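PDB 3III: CocE/NonD family hydrolase from Staphylococcus aureus subsp. aureus COL, which probably hydrolyses ester or amide bonds as a CocE/NonD-type alpha/beta-hydrolase, although its natural substrate is not established. Local coordinates for residues 305-308 with 309-313; 89-92 with 93-96; 324-327 with 328-331; 212-215 with 216-219. All blocks are in the same frame, centred on the assembly; numbering follows the deposited sequence.

Overall arrangement
All four contacts are local. Contacts 2 and 4 belong to the region around the bound palmitic acid: the side chains of W91 (contact 2) and F216 (contact 4) each come within about 4 Å of it (nearest atoms), and the two contacts are about 6 Å apart at their nearest atoms. Contact 1, early in helix 306-319, and contact 3, in the loop after that helix, are direct neighbours, with CZ3 of W327 3.5 Å from O of R311. This pair lies on the opposite side of the chain's centre from contact 4; the centres of contacts 3 and 4 are about 40 Å apart. Contact 2 lies between, its centre about 22 Å from that of contact 1.

Contact 1 (305-308 with 309-313); sequences AREN and LERQK
N308 and R311 meet through a single oxygen. The two side chains run alongside each other in the same direction, and the arginine turns the NE side of its guanidinium to the amide, so that both NE and NH2 of R311 donate to OD1 of N308. The NH2 bond to OD1 of N308 is the shorter, 2.8 Å, and arrives nearly along the C=O axis; the NE of R311 sits 3.0 Å from the same OD1 and bonds at a bent angle. The oxygen stays in the guanidinium plane although the amide itself is rotated 43° from it. A bend at chi3 of R311 (-36°) brings the group back along the helix to its partner. The amide of N308 is buried and used at both ends, since ND2 donates to S302 O, while R311 also makes a cation-pi contact with Y293 of strand 290-295.

These residues form the first turns of helix 306-319, with A305 at its N-cap position and its carbonyl O bonded to N of L309 (3.0 Å). L309 lies against this backbone, its CG 3.7 Å from O of A305, and its side chain also touches F112 of helix 110-113.

On the exposed side R306 and E310 form an i to i+4 salt bridge. NE of R306 reaches OE2 of E310 at 2.9 Å in a nearly straight bond (166°), using the anti lone pair of the carboxylate oxygen. A water accepts from NH1 of R306 and donates to that same OE2, closing a second route between the charges.

Contact 2 (89-92 with 93-96); sequences ALWP and TLGT
A type I beta turn over W91-P92-T93-L94 takes the chain out of helix 87-90, and its last residue, L94, lies over a face of its first, W91. The backbone closure is weak: N of L94 is 3.4 Å from O of W91, though well aligned. Most of the contact lies in the side chains.

The isobutyl group of L94 sits over one face of the W91 indole. Its CD2 stands above the middle of the six-membered ring, 3.7 Å from the centroid and only 7° off the normal, a well-centred CH-pi contact. CG of L94 rests over the CG-CD2 side of the pyrrole ring, 3.6 Å from CD2 of W91, and CD1 of L94 lies 3.7 Å from CE3 of W91. The indole has its CG anti to the backbone N (chi1 -162°), which sets the ring where the leucine can cross its face at about a right angle.

T93 brings its hydroxyl toward the pyrrole end of the indole, with OG1 3.4 Å from CD1 of W91. The polar ends are satisfied elsewhere: OG1 of T93 is hydrogen-bonded with H446 O, and NE1 of W91 with S523 OG. W91 also touches the bound palmitic acid, so its indole probably forms part of the ligand's surroundings.

Around the turn, the loop between strands 441-443 and 447-458 supplies N445 and H446, and the loop after strand 508-514 supplies T524 and T529 against the indole. K298 binds O of T93, and OE1 of E301, on helix 299-304, accepts a hydrogen bond from N of T96.

Contact 3 (324-327 with 328-331); sequences NNDW and KDTP
W327 and T330 are joined first by hydrogen bonds. The carbonyl O of W327 is gripped twice by the threonine: OG1 of T330 donates to it at 2.6 Å, lying in the carbonyl plane, and N of T330 at 2.9 Å from above that plane. With OG1 beside its own backbone N (chi1 -52°), the threonine can offer both donors to one acceptor. One residue earlier, N of D329 bonds to O of D326 at 2.9 Å, the i to i+3 pattern of a short 3-10 turn. An Asx turn leads into it, OD1 of N325 accepting from N of W327.

The threonine stands over one face of the indole, with OG1 of T330 3.6 Å above the plane of the W327 ring and displaced toward its rim, while CB of T330 makes a CH-pi contact 4.3 Å from the centroid of the six-membered ring of W327.

Charge plays a smaller part. OD1 of D326 and OD2 of D329 are 4.4 Å apart, close enough that each carboxylate would probably make the other somewhat harder to ionise. Waters complete the turn: one links O of N325 to N of K328, and another donates to O of D326 and, at longer range, to OG1 of T330.

The turn belongs to the loop joining helix 306-319 to strand 333-338 and packs on that helix and strand 290-295. W327 packs edge-to-face with F315 of that helix and with W291 of strand 290-295; K328 forms a salt bridge with E289, and NE1 of W291 bonds to O of T330.

Contact 4 (212-215 with 216-219); sequences GFYR and FWTQ
F213 and W217, one turn apart on helix 213-224, hold their rings nearly parallel but so offset that little of one lies over the other: the planes differ by 21°, and the centroids of the phenyl and the five-membered ring are 5.6 Å apart. What faces the phenyl is the methylene of the tryptophan. CB of W217 lies over the F213 ring, 4.1 Å from its centroid, in a CH-pi contact. F216 approaches from another direction; CD1 of F213 meets the edge of its ring at CD2 of F216, 4.0 Å away.

Y214 and T218 point the same way, side by side. OG1 of T218 stands above the centre of the tyrosine ring, 4.0 Å from its plane, and at the same time donates to O of Y214 at 2.8 Å. N of T218 reaches that oxygen at 3.0 Å from the opposite face of the carbonyl plane. At chi1 -59° the hydroxyl of T218 is directed toward the preceding turn, within bonding distance of O of Y214. The indole of W217 turns its edge to the same carbonyl, CE3 of W217 being 3.7 Å from O of Y214.

Several side-chain ends have partners beyond the helix: OH of Y214 bonds with L234 O, W217 stacks on W138 and pairs NE1 with Y76 OH, R215 binds E535 and Q238, and F216 touches the palmitic acid. The hydroxyl of buried T218 is satisfied by a carbonyl of its own helix, which takes two donors, so the rest can be carbon packing.

Contact 1 (305-308 with 309-313)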
# COMPACT_ATOMS: atom_id res chain seq x y z
N ALA A 305 -12.56 -7.64 8.11
CA ALA A 305 -13.32 -8.87 7.88
C ALA A 305 -12.98 -9.85 8.98
O ALA A 305 -11.80 -10.00 9.38
CB ALA A 305 -12.94 -9.51 6.51
N ARG A 306 -13.99 -10.56 9.47
CA ARG A 306 -13.79 -11.46 10.61
C ARG A 306 -12.65 -12.49 10.37
O ARG A 306 -11.86 -12.72 11.28
CB ARG A 306 -15.09 -12.17 10.99
CG ARG A 306 -15.02 -13.06 12.28
CD ARG A 306 -14.65 -12.23 13.52
NE ARG A 306 -14.79 -12.98 14.76
CZ ARG A 306 -15.94 -13.21 15.39
NH1 ARG A 306 -15.93 -13.91 16.55
NH2 ARG A 306 -17.08 -12.71 14.91
N GLU A 307 -12.55 -13.11 9.19
CA GLU A 307 -11.47 -14.06 9.00
C GLU A 307 -10.10 -13.43 9.15
O GLU A 307 -9.19 -14.13 9.60
CB GLU A 307 -11.53 -14.82 7.67
CG GLU A 307 -11.43 -13.99 6.49
CD GLU A 307 -11.35 -14.85 5.20
OE1 GLU A 307 -11.79 -16.01 5.20
OE2 GLU A 307 -10.83 -14.33 4.20
N ASN A 308 -9.94 -12.14 8.77
CA ASN A 308 -8.63 -11.50 8.89
C ASN A 308 -8.36 -10.99 10.28
O ASN A 308 -7.19 -10.99 10.74
CB ASN A 308 -8.46 -10.44 7.77
CG ASN A 308 -8.33 -11.10 6.39
OD1 ASN A 308 -7.78 -12.19 6.28
ND2 ASN A 308 -8.94 -10.50 5.36
N LEU A 309 -9.42 -10.62 11.02
CA LEU A 309 -9.23 -10.34 12.45
C LEU A 309 -8.79 -11.62 13.16
O LEU A 309 -7.96 -11.58 14.05
CB LEU A 309 -10.51 -9.75 13.08
CG LEU A 309 -10.95 -8.39 12.55
CD1 LEU A 309 -12.29 -7.93 13.24
CD2 LEU A 309 -9.86 -7.38 12.77
N GLU A 310 -9.35 -12.78 12.79
CA GLU A 310 -8.99 -13.99 13.47
C GLU A 310 -7.52 -14.36 13.11
O GLU A 310 -6.79 -14.89 13.95
CB GLU A 310 -9.95 -15.15 13.16
CG GLU A 310 -11.40 -15.03 13.60
CD GLU A 310 -11.55 -15.12 15.10
OE1 GLU A 310 -10.78 -15.89 15.73
OE2 GLU A 310 -12.43 -14.42 15.62
N ARG A 311 -7.10 -14.05 11.89
CA ARG A 311 -5.72 -14.32 11.45
C ARG A 311 -4.74 -13.44 12.26
O ARG A 311 -3.73 -13.94 12.80
CB ARG A 311 -5.62 -14.07 9.93
CG ARG A 311 -4.21 -14.24 9.31
CD ARG A 311 -4.09 -13.58 7.95
NE ARG A 311 -5.30 -13.67 7.16
CZ ARG A 311 -5.64 -14.73 6.42
NH1 ARG A 311 -4.81 -15.76 6.41
NH2 ARG A 311 -6.83 -14.75 5.75
N GLN A 312 -5.06 -12.17 12.34
CA GLN A 312 -4.28 -11.18 13.15
C GLN A 312 -4.16 -11.66 14.58
O GLN A 312 -3.09 -11.58 15.18
CB GLN A 312 -4.92 -9.79 13.14
CG GLN A 312 -4.97 -9.03 11.79
CD GLN A 312 -5.93 -7.84 11.85
OE1 GLN A 312 -5.92 -7.06 12.81
NE2 GLN A 312 -6.72 -7.66 10.81
N LYS A 313 -5.28 -12.14 15.13
CA LYS A 313 -5.33 -12.56 16.52
C LYS A 313 -4.50 -13.84 16.72
O LYS A 313 -3.83 -13.98 17.72
CB LYS A 313 -6.80 -12.75 16.99
CG LYS A 313 -6.96 -13.25 18.47
CD LYS A 313 -8.48 -13.31 18.88
CE LYS A 313 -8.91 -14.71 19.20
NZ LYS A 313 -8.02 -15.42 20.29
O HOH W 1 -13.63 -14.63 18.01

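Contact 2 (89-92 with 93-96)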
# COMPACT_ATOMS: atom_id res chain seq x y z
N ALA A 89 -23.35 7.05 0.11
CA ALA A 89 -23.67 7.82 -1.08
C ALA A 89 -22.44 8.56 -1.61
O ALA A 89 -22.31 8.76 -2.82
CB ALA A 89 -24.81 8.79 -0.83
N LEU A 90 -21.54 8.92 -0.71
CA LEU A 90 -20.41 9.78 -1.09
C LEU A 90 -19.19 9.02 -1.57
O LEU A 90 -18.45 9.54 -2.41
CB LEU A 90 -20.04 10.68 0.09
CG LEU A 90 -21.14 11.69 0.51
CD1 LEU A 90 -20.61 12.53 1.69
CD2 LEU A 90 -21.57 12.60 -0.62
N TRP A 91 -18.98 7.81 -1.07
CA TRP A 91 -17.87 6.97 -1.52
C TRP A 91 -18.39 5.51 -1.52
O TRP A 91 -18.10 4.76 -0.61
CB TRP A 91 -16.64 7.12 -0.62
CG TRP A 91 -15.35 6.62 -1.31
CD1 TRP A 91 -15.27 5.99 -2.53
CD2 TRP A 91 -13.98 6.74 -0.84
NE1 TRP A 91 -13.96 5.71 -2.83
CE2 TRP A 91 -13.16 6.12 -1.80
CE3 TRP A 91 -13.38 7.26 0.31
CZ2 TRP A 91 -11.77 6.08 -1.69
CZ3 TRP A 91 -12.00 7.20 0.43
CH2 TRP A 91 -11.21 6.61 -0.55
N PRO A 92 -19.22 5.16 -2.51
CA PRO A 92 -19.99 3.91 -2.49
C PRO A 92 -19.17 2.66 -2.62
O PRO A 92 -19.60 1.59 -2.15
CB PRO A 92 -20.96 4.08 -3.67
CG PRO A 92 -20.42 5.17 -4.47
CD PRO A 92 -19.69 6.06 -3.57
N THR A 93 -17.97 2.79 -3.15
CA THR A 93 -17.12 1.64 -3.46
C THR A 93 -16.16 1.26 -2.33
O THR A 93 -15.24 0.46 -2.50
CB THR A 93 -16.30 1.98 -4.68
OG1 THR A 93 -15.53 3.18 -4.42
CG2 THR A 93 -17.21 2.18 -5.94
N LEU A 94 -16.29 1.91 -1.17
CA LEU A 94 -15.45 1.60 0.01
C LEU A 94 -15.63 0.21 0.58
O LEU A 94 -14.74 -0.29 1.28
CB LEU A 94 -15.66 2.60 1.14
CG LEU A 94 -14.82 3.87 1.08
CD1 LEU A 94 -15.28 4.78 2.23
CD2 LEU A 94 -13.32 3.54 1.14
N GLY A 95 -16.78 -0.40 0.30
CA GLY A 95 -17.04 -1.75 0.72
C GLY A 95 -17.67 -1.81 2.11
O GLY A 95 -18.11 -0.79 2.63
N THR A 96 -17.66 -2.98 2.71
CA THR A 96 -18.30 -3.15 4.01
C THR A 96 -17.31 -3.14 5.11
O THR A 96 -16.41 -3.99 5.18
CB THR A 96 -19.09 -4.44 4.04
OG1 THR A 96 -20.08 -4.34 2.99
CG2 THR A 96 -19.76 -4.63 5.47

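Contact 3 (324-327 with 328-331)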
# COMPACT_ATOMS: atom_id res chain seq x y z
N ASN A 324 1.29 -21.41 22.60
CA ASN A 324 1.78 -22.40 21.68
C ASN A 324 0.62 -22.83 20.78
O ASN A 324 0.10 -23.93 20.91
CB ASN A 324 2.39 -23.59 22.42
CG ASN A 324 3.73 -23.23 23.12
OD1 ASN A 324 4.49 -22.37 22.66
ND2 ASN A 324 4.01 -23.88 24.25
N ASN A 325 0.19 -21.94 19.91
CA ASN A 325 -0.90 -22.26 19.02
C ASN A 325 -0.25 -22.75 17.73
O ASN A 325 0.96 -23.00 17.67
CB ASN A 325 -1.90 -21.08 18.91
CG ASN A 325 -1.32 -19.88 18.16
OD1 ASN A 325 -0.24 -19.96 17.59
ND2 ASN A 325 -2.04 -18.75 18.21
N ASP A 326 -0.99 -22.90 16.68
CA ASP A 326 -0.30 -23.50 15.52
C ASP A 326 0.03 -22.43 14.47
O ASP A 326 0.06 -22.72 13.27
CB ASP A 326 -1.19 -24.59 14.98
CG ASP A 326 -1.48 -25.60 16.03
OD1 ASP A 326 -0.53 -26.28 16.49
OD2 ASP A 326 -2.62 -25.65 16.52
N TRP A 327 0.32 -21.22 14.94
CA TRP A 327 0.52 -20.09 13.97
C TRP A 327 1.56 -20.41 12.90
O TRP A 327 1.38 -20.11 11.71
CB TRP A 327 0.92 -18.75 14.65
CG TRP A 327 1.33 -17.81 13.62
CD1 TRP A 327 2.60 -17.50 13.29
CD2 TRP A 327 0.49 -17.14 12.70
NE1 TRP A 327 2.61 -16.66 12.20
CE2 TRP A 327 1.32 -16.41 11.84
CE3 TRP A 327 -0.89 -17.04 12.55
CZ2 TRP A 327 0.83 -15.65 10.82
CZ3 TRP A 327 -1.38 -16.28 11.53
CH2 TRP A 327 -0.52 -15.55 10.69
N LYS A 328 2.67 -20.99 13.33
CA LYS A 328 3.77 -21.21 12.44
C LYS A 328 3.51 -22.29 11.39
O LYS A 328 4.34 -22.50 10.53
CB LYS A 328 5.05 -21.50 13.25
CG LYS A 328 5.40 -20.26 14.17
CD LYS A 328 6.82 -20.24 14.71
CE LYS A 328 7.83 -20.27 13.60
NZ LYS A 328 9.22 -19.96 14.04
N ASP A 329 2.38 -22.98 11.47
CA ASP A 329 1.95 -23.84 10.36
C ASP A 329 1.55 -23.01 9.11
O ASP A 329 1.41 -23.56 8.03
CB ASP A 329 0.70 -24.68 10.73
CG ASP A 329 0.96 -25.80 11.74
OD1 ASP A 329 2.13 -26.07 12.08
OD2 ASP A 329 -0.05 -26.40 12.16
N THR A 330 1.26 -21.73 9.29
CA THR A 330 0.81 -20.88 8.22
C THR A 330 1.86 -20.83 7.11
O THR A 330 3.04 -20.52 7.38
CB THR A 330 0.52 -19.43 8.74
OG1 THR A 330 -0.37 -19.48 9.88
CG2 THR A 330 -0.09 -18.52 7.64
N PRO A 331 1.44 -21.08 5.86
CA PRO A 331 2.35 -20.92 4.74
C PRO A 331 2.89 -19.48 4.69
O PRO A 331 2.15 -18.53 5.00
CB PRO A 331 1.48 -21.20 3.51
CG PRO A 331 0.33 -21.96 3.98
CD PRO A 331 0.09 -21.51 5.43
O HOH W 2 3.25 -22.68 15.70
O HOH W 3 -1.96 -21.84 11.47

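Contact 4 (212-215 with 216-219)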
# COMPACT_ATOMS: atom_id res chain seq x y z
N GLY A 212 -2.59 14.20 -7.85
CA GLY A 212 -3.86 13.86 -7.26
C GLY A 212 -3.78 13.49 -5.81
O GLY A 212 -3.55 14.37 -4.95
N PHE A 213 -3.93 12.19 -5.53
CA PHE A 213 -3.94 11.69 -4.16
C PHE A 213 -2.85 12.26 -3.22
O PHE A 213 -3.16 12.71 -2.11
CB PHE A 213 -3.87 10.17 -4.09
CG PHE A 213 -3.89 9.68 -2.70
CD1 PHE A 213 -5.08 9.59 -2.00
CD2 PHE A 213 -2.71 9.35 -2.06
CE1 PHE A 213 -5.09 9.15 -0.66
CE2 PHE A 213 -2.72 8.89 -0.75
CZ PHE A 213 -3.91 8.79 -0.05
N TYR A 214 -1.61 12.29 -3.70
CA TYR A 214 -0.50 12.83 -2.88
C TYR A 214 -0.79 14.21 -2.32
O TYR A 214 -0.53 14.50 -1.12
CB TYR A 214 0.78 12.88 -3.70
CG TYR A 214 1.96 13.49 -2.95
CD1 TYR A 214 2.67 12.74 -2.01
CD2 TYR A 214 2.35 14.83 -3.16
CE1 TYR A 214 3.75 13.31 -1.33
CE2 TYR A 214 3.39 15.41 -2.49
CZ TYR A 214 4.12 14.61 -1.58
OH TYR A 214 5.18 15.19 -0.92
N ARG A 215 -1.28 15.07 -3.18
CA ARG A 215 -1.60 16.43 -2.82
C ARG A 215 -2.87 16.50 -1.99
O ARG A 215 -2.93 17.24 -1.02
CB ARG A 215 -1.69 17.31 -4.06
CG ARG A 215 -0.42 17.33 -4.86
CD ARG A 215 -0.43 18.25 -6.08
NE ARG A 215 0.89 18.19 -6.72
CZ ARG A 215 1.22 18.85 -7.82
NH1 ARG A 215 0.33 19.60 -8.45
NH2 ARG A 215 2.46 18.75 -8.28
N PHE A 216 -3.86 15.70 -2.32
CA PHE A 216 -5.09 15.61 -1.53
C PHE A 216 -4.79 15.17 -0.07
O PHE A 216 -5.29 15.76 0.93
CB PHE A 216 -5.97 14.58 -2.21
CG PHE A 216 -7.14 14.09 -1.38
CD1 PHE A 216 -8.26 14.89 -1.22
CD2 PHE A 216 -7.14 12.81 -0.83
CE1 PHE A 216 -9.35 14.42 -0.48
CE2 PHE A 216 -8.23 12.35 -0.14
CZ PHE A 216 -9.32 13.16 0.04
N TRP A 217 -3.91 14.20 0.03
CA TRP A 217 -3.50 13.62 1.30
C TRP A 217 -2.75 14.67 2.09
O TRP A 217 -3.02 14.89 3.29
CB TRP A 217 -2.63 12.40 1.00
CG TRP A 217 -1.94 11.85 2.15
CD1 TRP A 217 -2.49 11.12 3.15
CD2 TRP A 217 -0.54 11.97 2.46
NE1 TRP A 217 -1.53 10.80 4.07
CE2 TRP A 217 -0.32 11.31 3.67
CE3 TRP A 217 0.54 12.59 1.84
CZ2 TRP A 217 0.94 11.22 4.26
CZ3 TRP A 217 1.80 12.49 2.43
CH2 TRP A 217 1.99 11.83 3.63
N THR A 218 -1.77 15.29 1.45
CA THR A 218 -0.99 16.31 2.13
C THR A 218 -1.88 17.43 2.65
O THR A 218 -1.77 17.84 3.81
CB THR A 218 0.10 16.93 1.25
OG1 THR A 218 0.99 15.90 0.81
CG2 THR A 218 0.88 17.96 2.10
N GLN A 219 -2.75 17.95 1.79
CA GLN A 219 -3.67 19.02 2.14
C GLN A 219 -4.60 18.65 3.27
O GLN A 219 -4.90 19.48 4.14
CB GLN A 219 -4.46 19.46 0.90
CG GLN A 219 -3.54 20.24 0.04
CD GLN A 219 -4.06 20.49 -1.34
OE1 GLN A 219 -4.97 19.81 -1.85
NE2 GLN A 219 -3.46 21.46 -1.98